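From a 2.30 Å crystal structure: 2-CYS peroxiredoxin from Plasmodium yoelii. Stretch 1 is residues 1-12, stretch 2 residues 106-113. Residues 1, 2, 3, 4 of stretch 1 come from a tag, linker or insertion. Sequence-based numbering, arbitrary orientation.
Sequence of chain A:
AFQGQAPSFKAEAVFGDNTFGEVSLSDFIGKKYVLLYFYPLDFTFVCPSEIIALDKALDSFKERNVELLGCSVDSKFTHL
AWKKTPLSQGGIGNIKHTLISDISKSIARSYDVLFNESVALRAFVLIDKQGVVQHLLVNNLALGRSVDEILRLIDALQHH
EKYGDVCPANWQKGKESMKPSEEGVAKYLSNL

Stretch 1 (1-12) AFQGQAPSFKAE
Stretch 2 106-113: SIARSYDV

Residues 106-110 are helical, and the extended segment of stretch 1 passes them with P7 nearest S110 (CA to CA 6.1 Å) and F9 nearest I107 (CA to CA 6.7 Å), so the two stretches run in opposite senses. S106 stays out of reach, but its O accepts the S110 N at 3.0 Å. I107 (chi1 m, chi2 t) sets its CA-to-CB bond sideways, yet its end comes nearer: CG1 packs on F9 CB at 3.6 Å and CD1 on A11 CB at 3.8 Å. F9 (phi/psi -169/159, chi1 p) and A11, in the strand beginning at K10, both point toward the helix, while S8 and K10 point away, the alternation expected of extended backbone. A108 and R109 make no contact with stretch 1. S110 (chi1 p) turns its OG back to I107 O, a 2.7 Å hydrogen bond, and the same OG lies 3.6 Å from P7 CB.

Y111, the first residue to leave helical phi/psi (-97/6), has chi1 m and chi2 -89°. P7 CB lies over one ring face, 4.1 Å from the centroid, and Y111 OH donates a short but weak hydrogen bond to P7 O (2.6 Å). The Y111 OH that reaches P7 O also comes within 3.6 Å of A6 CB, so the end of the Y111 side chain sits against both A6 and P7. At D112 (phi/psi 55/47), OD2 lies 4.2 Å from CE1 of the poorly ordered, tag-derived F2.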

ATOM      1  N   ALA A   1     -18.093   6.856  -0.352  1.00 57.48           N
ATOM      2  CA  ALA A   1     -16.757   6.716   0.200  1.00 58.22           C
ATOM      3  C   ALA A   1     -15.636   6.843  -0.827  1.00 59.25           C
ATOM      4  O   ALA A   1     -15.570   7.811  -1.569  1.00 59.52           O
ATOM      5  CB  ALA A   1     -16.554   7.684   1.343  1.00 57.82           C
ATOM      6  N   PHE A   2     -14.748   5.854  -0.838  1.00 60.40           N
ATOM      7  CA  PHE A   2     -13.871   5.568  -1.971  1.00 60.58           C
ATOM      8  C   PHE A   2     -14.576   4.741  -3.040  1.00 59.47           C
ATOM      9  O   PHE A   2     -14.481   3.521  -3.058  1.00 59.04           O
ATOM     10  CB  PHE A   2     -12.624   4.820  -1.493  1.00 61.82           C
ATOM     11  CG  PHE A   2     -12.898   3.848  -0.390  1.00 63.25           C
ATOM     12  CD1 PHE A   2     -12.819   4.243   0.925  1.00 64.69           C
ATOM     13  CD2 PHE A   2     -13.262   2.543  -0.671  1.00 63.54           C
ATOM     14  CE1 PHE A   2     -13.079   3.353   1.947  1.00 64.32           C
ATOM     15  CE2 PHE A   2     -13.535   1.656   0.338  1.00 62.58           C
ATOM     16  CZ  PHE A   2     -13.444   2.064   1.652  1.00 63.30           C
ATOM     17  N   GLN A   3     -15.286   5.416  -3.931  1.00 57.66           N
ATOM     18  CA  GLN A   3     -15.145   5.186  -5.348  1.00 55.50           C
ATOM     19  C   GLN A   3     -15.447   6.447  -6.120  1.00 54.01           C
ATOM     20  O   GLN A   3     -16.575   6.735  -6.502  1.00 53.73           O
ATOM     21  CB  GLN A   3     -16.013   4.046  -5.805  1.00 56.68           C
ATOM     22  CG  GLN A   3     -15.844   3.753  -7.258  1.00 57.39           C
ATOM     23  CD  GLN A   3     -16.931   2.863  -7.783  1.00 58.22           C
ATOM     24  OE1 GLN A   3     -17.203   1.819  -7.215  1.00 58.66           O
ATOM     25  NE2 GLN A   3     -17.558   3.273  -8.871  1.00 59.49           N
ATOM     26  N   GLY A   4     -14.390   7.224  -6.249  1.00 51.40           N
ATOM     27  CA  GLY A   4     -14.025   8.048  -7.382  1.00 47.65           C
ATOM     28  C   GLY A   4     -12.547   8.216  -7.130  1.00 45.63           C
ATOM     29  O   GLY A   4     -11.781   7.269  -7.262  1.00 45.62           O
ATOM     30  N   GLN A   5     -12.143   9.416  -6.748  1.00 43.08           N
ATOM     31  CA  GLN A   5     -10.749   9.660  -6.425  1.00 41.56           C
ATOM     32  C   GLN A   5     -10.494   8.992  -5.077  1.00 40.38           C
ATOM     33  O   GLN A   5     -11.327   9.073  -4.175  1.00 39.98           O
ATOM     34  CB  GLN A   5     -10.488  11.164  -6.292  1.00 42.47           C
ATOM     35  CG  GLN A   5     -10.214  11.875  -7.593  1.00 44.99           C
ATOM     36  CD  GLN A   5      -8.773  11.720  -8.027  1.00 47.52           C
ATOM     37  OE1 GLN A   5      -7.855  12.242  -7.381  1.00 45.49           O
ATOM     38  NE2 GLN A   5      -8.558  10.990  -9.118  1.00 48.51           N
ATOM     39  N   ALA A   6      -9.369   8.300  -4.944  1.00 38.45           N
ATOM     40  CA  ALA A   6      -9.042   7.699  -3.659  1.00 36.51           C
ATOM     41  C   ALA A   6      -8.714   8.898  -2.765  1.00 35.15           C
ATOM     42  O   ALA A   6      -8.154   9.889  -3.239  1.00 35.10           O
ATOM     43  CB  ALA A   6      -7.826   6.796  -3.785  1.00 36.63           C
ATOM     44  N   PRO A   7      -9.071   8.829  -1.472  1.00 32.72           N
ATOM     45  CA  PRO A   7      -8.811   9.913  -0.518  1.00 30.32           C
ATOM     46  C   PRO A   7      -7.364  10.380  -0.612  1.00 28.48           C
ATOM     47  O   PRO A   7      -6.443   9.628  -0.299  1.00 27.02           O
ATOM     48  CB  PRO A   7      -9.129   9.260   0.818  1.00 31.40           C
ATOM     49  CG  PRO A   7     -10.276   8.363   0.459  1.00 31.36           C
ATOM     50  CD  PRO A   7      -9.772   7.716  -0.811  1.00 32.26           C
ATOM     51  N   SER A   8      -7.161  11.619  -1.044  1.00 27.54           N
ATOM     52  CA  SER A   8      -5.805  12.123  -1.203  1.00 27.82           C
ATOM     53  C   SER A   8      -5.079  12.375   0.114  1.00 28.82           C
ATOM     54  O   SER A   8      -5.663  12.267   1.196  1.00 28.72           O
ATOM     55  CB  SER A   8      -5.812  13.395  -2.057  1.00 26.52           C
ATOM     56  OG  SER A   8      -6.596  14.413  -1.464  1.00 24.98           O
ATOM     57  N   PHE A   9      -3.788  12.674   0.013  1.00 28.56           N
ATOM     58  CA  PHE A   9      -2.978  12.968   1.192  1.00 27.98           C
ATOM     59  C   PHE A   9      -1.609  13.531   0.811  1.00 28.48           C
ATOM     60  O   PHE A   9      -1.155  13.407  -0.328  1.00 28.58           O
ATOM     61  CB  PHE A   9      -2.824  11.712   2.082  1.00 25.98           C
ATOM     62  CG  PHE A   9      -2.140  10.547   1.397  1.00 25.24           C
ATOM     63  CD1 PHE A   9      -0.783  10.588   1.104  1.00 24.51           C
ATOM     64  CD2 PHE A   9      -2.866   9.414   1.034  1.00 23.77           C
ATOM     65  CE1 PHE A   9      -0.160   9.524   0.456  1.00 24.82           C
ATOM     66  CE2 PHE A   9      -2.253   8.345   0.387  1.00 23.49           C
ATOM     67  CZ  PHE A   9      -0.899   8.399   0.096  1.00 24.41           C
ATOM     68  N   LYS A  10      -1.013  14.214   1.769  1.00 28.62           N
ATOM     69  CA  LYS A  10       0.338  14.718   1.668  1.00 29.42           C
ATOM     70  C   LYS A  10       1.096  14.341   2.932  1.00 29.35           C
ATOM     71  O   LYS A  10       0.895  14.929   3.974  1.00 30.05           O
ATOM     72  CB  LYS A  10       0.316  16.235   1.516  1.00 29.39           C
ATOM     73  CG  LYS A  10       1.498  16.780   0.755  1.00 32.29           C
ATOM     74  CD  LYS A  10       2.029  18.071   1.319  1.00 34.67           C
ATOM     75  CE  LYS A  10       0.939  19.107   1.473  1.00 36.80           C
ATOM     76  NZ  LYS A  10       0.850  20.046   0.327  1.00 38.12           N
ATOM     77  N   ALA A  11       1.953  13.342   2.844  1.00 28.89           N
ATOM     78  CA  ALA A  11       2.654  12.869   4.042  1.00 29.47           C
ATOM     79  C   ALA A  11       4.174  12.899   4.009  1.00 29.51           C
ATOM     80  O   ALA A  11       4.782  12.861   2.941  1.00 28.98           O
ATOM     81  CB  ALA A  11       2.192  11.450   4.381  1.00 29.39           C
ATOM     82  N   GLU A  12       4.776  12.980   5.194  1.00 30.93           N
ATOM     83  CA  GLU A  12       6.228  12.961   5.327  1.00 33.39           C
ATOM     84  C   GLU A  12       6.591  11.521   4.976  1.00 33.04           C
ATOM     85  O   GLU A  12       5.770  10.618   5.153  1.00 33.33           O
ATOM     86  CB  GLU A  12       6.668  13.266   6.769  1.00 34.99           C
ATOM     87  CG  GLU A  12       6.444  14.705   7.245  1.00 38.34           C
ATOM     88  CD  GLU A  12       7.162  15.741   6.384  1.00 40.78           C
ATOM     89  OE1 GLU A  12       6.748  15.937   5.222  1.00 41.99           O
ATOM     90  OE2 GLU A  12       8.140  16.360   6.863  1.00 41.51           O
ATOM     91  N   SER A 106      -4.757  11.092  10.018  1.00 32.37           N
ATOM     92  CA  SER A 106      -5.711  11.530   9.022  1.00 32.56           C
ATOM     93  C   SER A 106      -5.899  10.552   7.862  1.00 31.85           C
ATOM     94  O   SER A 106      -6.997  10.333   7.404  1.00 31.84           O
ATOM     95  CB  SER A 106      -5.369  12.940   8.527  1.00 32.32           C
ATOM     96  OG  SER A 106      -4.219  12.971   7.709  1.00 33.29           O
ATOM     97  N   ILE A 107      -4.809   9.966   7.402  1.00 20.00           N
ATOM     98  CA  ILE A 107      -4.849   9.066   6.267  1.00 20.00           C
ATOM     99  C   ILE A 107      -5.609   7.797   6.606  1.00 20.00           C
ATOM    100  O   ILE A 107      -6.538   7.422   5.904  1.00 31.48           O
ATOM    101  CB  ILE A 107      -3.427   8.767   5.755  1.00 20.00           C
ATOM    102  CG1 ILE A 107      -2.754  10.058   5.301  1.00 20.00           C
ATOM    103  CG2 ILE A 107      -3.465   7.767   4.640  1.00 20.00           C
ATOM    104  CD1 ILE A 107      -1.254  10.045   5.329  1.00 20.00           C
ATOM    105  N   ALA A 108      -5.230   7.161   7.704  1.00 30.13           N
ATOM    106  CA  ALA A 108      -5.936   5.988   8.165  1.00 29.65           C
ATOM    107  C   ALA A 108      -7.411   6.292   8.268  1.00 28.80           C
ATOM    108  O   ALA A 108      -8.233   5.477   7.902  1.00 28.14           O
ATOM    109  CB  ALA A 108      -5.395   5.500   9.481  1.00 29.74           C
ATOM    110  N   ARG A 109      -7.740   7.478   8.750  1.00 29.74           N
ATOM    111  CA  ARG A 109      -9.143   7.817   8.947  1.00 30.43           C
ATOM    112  C   ARG A 109      -9.885   7.903   7.612  1.00 29.21           C
ATOM    113  O   ARG A 109     -10.964   7.329   7.460  1.00 28.19           O
ATOM    114  CB  ARG A 109      -9.259   9.157   9.694  1.00 30.59           C
ATOM    115  CG  ARG A 109     -10.620   9.390  10.355  1.00 30.86           C
ATOM    116  CD  ARG A 109     -10.758  10.830  10.865  1.00 31.02           C
ATOM    117  NE  ARG A 109      -9.631  11.222  11.709  1.00 29.92           N
ATOM    118  CZ  ARG A 109      -9.433  10.780  12.944  1.00 29.12           C
ATOM    119  NH1 ARG A 109     -10.294   9.932  13.489  1.00 30.08           N
ATOM    120  NH2 ARG A 109      -8.371  11.176  13.633  1.00 29.94           N
ATOM    121  N   SER A 110      -9.298   8.616   6.649  1.00 28.19           N
ATOM    122  CA  SER A 110      -9.915   8.786   5.331  1.00 27.22           C
ATOM    123  C   SER A 110     -10.180   7.461   4.625  1.00 26.71           C
ATOM    124  O   SER A 110     -11.108   7.351   3.825  1.00 27.03           O
ATOM    125  CB  SER A 110      -9.040   9.677   4.444  1.00 25.65           C
ATOM    126  OG  SER A 110      -7.796   9.063   4.163  1.00 24.29           O
ATOM    127  N   TYR A 111      -9.375   6.453   4.938  1.00 26.91           N
ATOM    128  CA  TYR A 111      -9.519   5.134   4.339  1.00 27.13           C
ATOM    129  C   TYR A 111     -10.309   4.191   5.237  1.00 28.21           C
ATOM    130  O   TYR A 111     -10.456   3.005   4.937  1.00 27.74           O
ATOM    131  CB  TYR A 111      -8.130   4.570   4.013  1.00 26.24           C
ATOM    132  CG  TYR A 111      -7.518   5.206   2.767  1.00 25.23           C
ATOM    133  CD1 TYR A 111      -7.744   4.664   1.501  1.00 23.15           C
ATOM    134  CD2 TYR A 111      -6.794   6.394   2.845  1.00 22.76           C
ATOM    135  CE1 TYR A 111      -7.271   5.291   0.344  1.00 22.46           C
ATOM    136  CE2 TYR A 111      -6.312   7.033   1.691  1.00 22.40           C
ATOM    137  CZ  TYR A 111      -6.555   6.475   0.443  1.00 22.39           C
ATOM    138  OH  TYR A 111      -6.076   7.081  -0.701  1.00 22.00           O
ATOM    139  N   ASP A 112     -10.839   4.735   6.331  1.00 31.46           N
ATOM    140  CA  ASP A 112     -11.632   3.966   7.294  1.00 34.35           C
ATOM    141  C   ASP A 112     -10.944   2.738   7.852  1.00 33.93           C
ATOM    142  O   ASP A 112     -11.540   1.662   7.915  1.00 33.54           O
ATOM    143  CB  ASP A 112     -12.958   3.526   6.680  1.00 37.98           C
ATOM    144  CG  ASP A 112     -13.974   4.648   6.617  1.00 41.19           C
ATOM    145  OD1 ASP A 112     -14.033   5.450   7.580  1.00 42.84           O
ATOM    146  OD2 ASP A 112     -14.720   4.709   5.616  1.00 42.24           O
ATOM    147  N   VAL A 113      -9.691   2.901   8.262  1.00 33.97           N
ATOM    148  CA  VAL A 113      -8.935   1.796   8.827  1.00 32.92           C
ATOM    149  C   VAL A 113      -8.251   2.234  10.105  1.00 33.18           C
ATOM    150  O   VAL A 113      -7.222   1.682  10.494  1.00 34.28           O
ATOM    151  CB  VAL A 113      -7.879   1.265   7.841  1.00 32.21           C
ATOM    152  CG1 VAL A 113      -8.568   0.683   6.623  1.00 29.18           C
ATOM    153  CG2 VAL A 113      -6.930   2.385   7.435  1.00 32.81           C
TER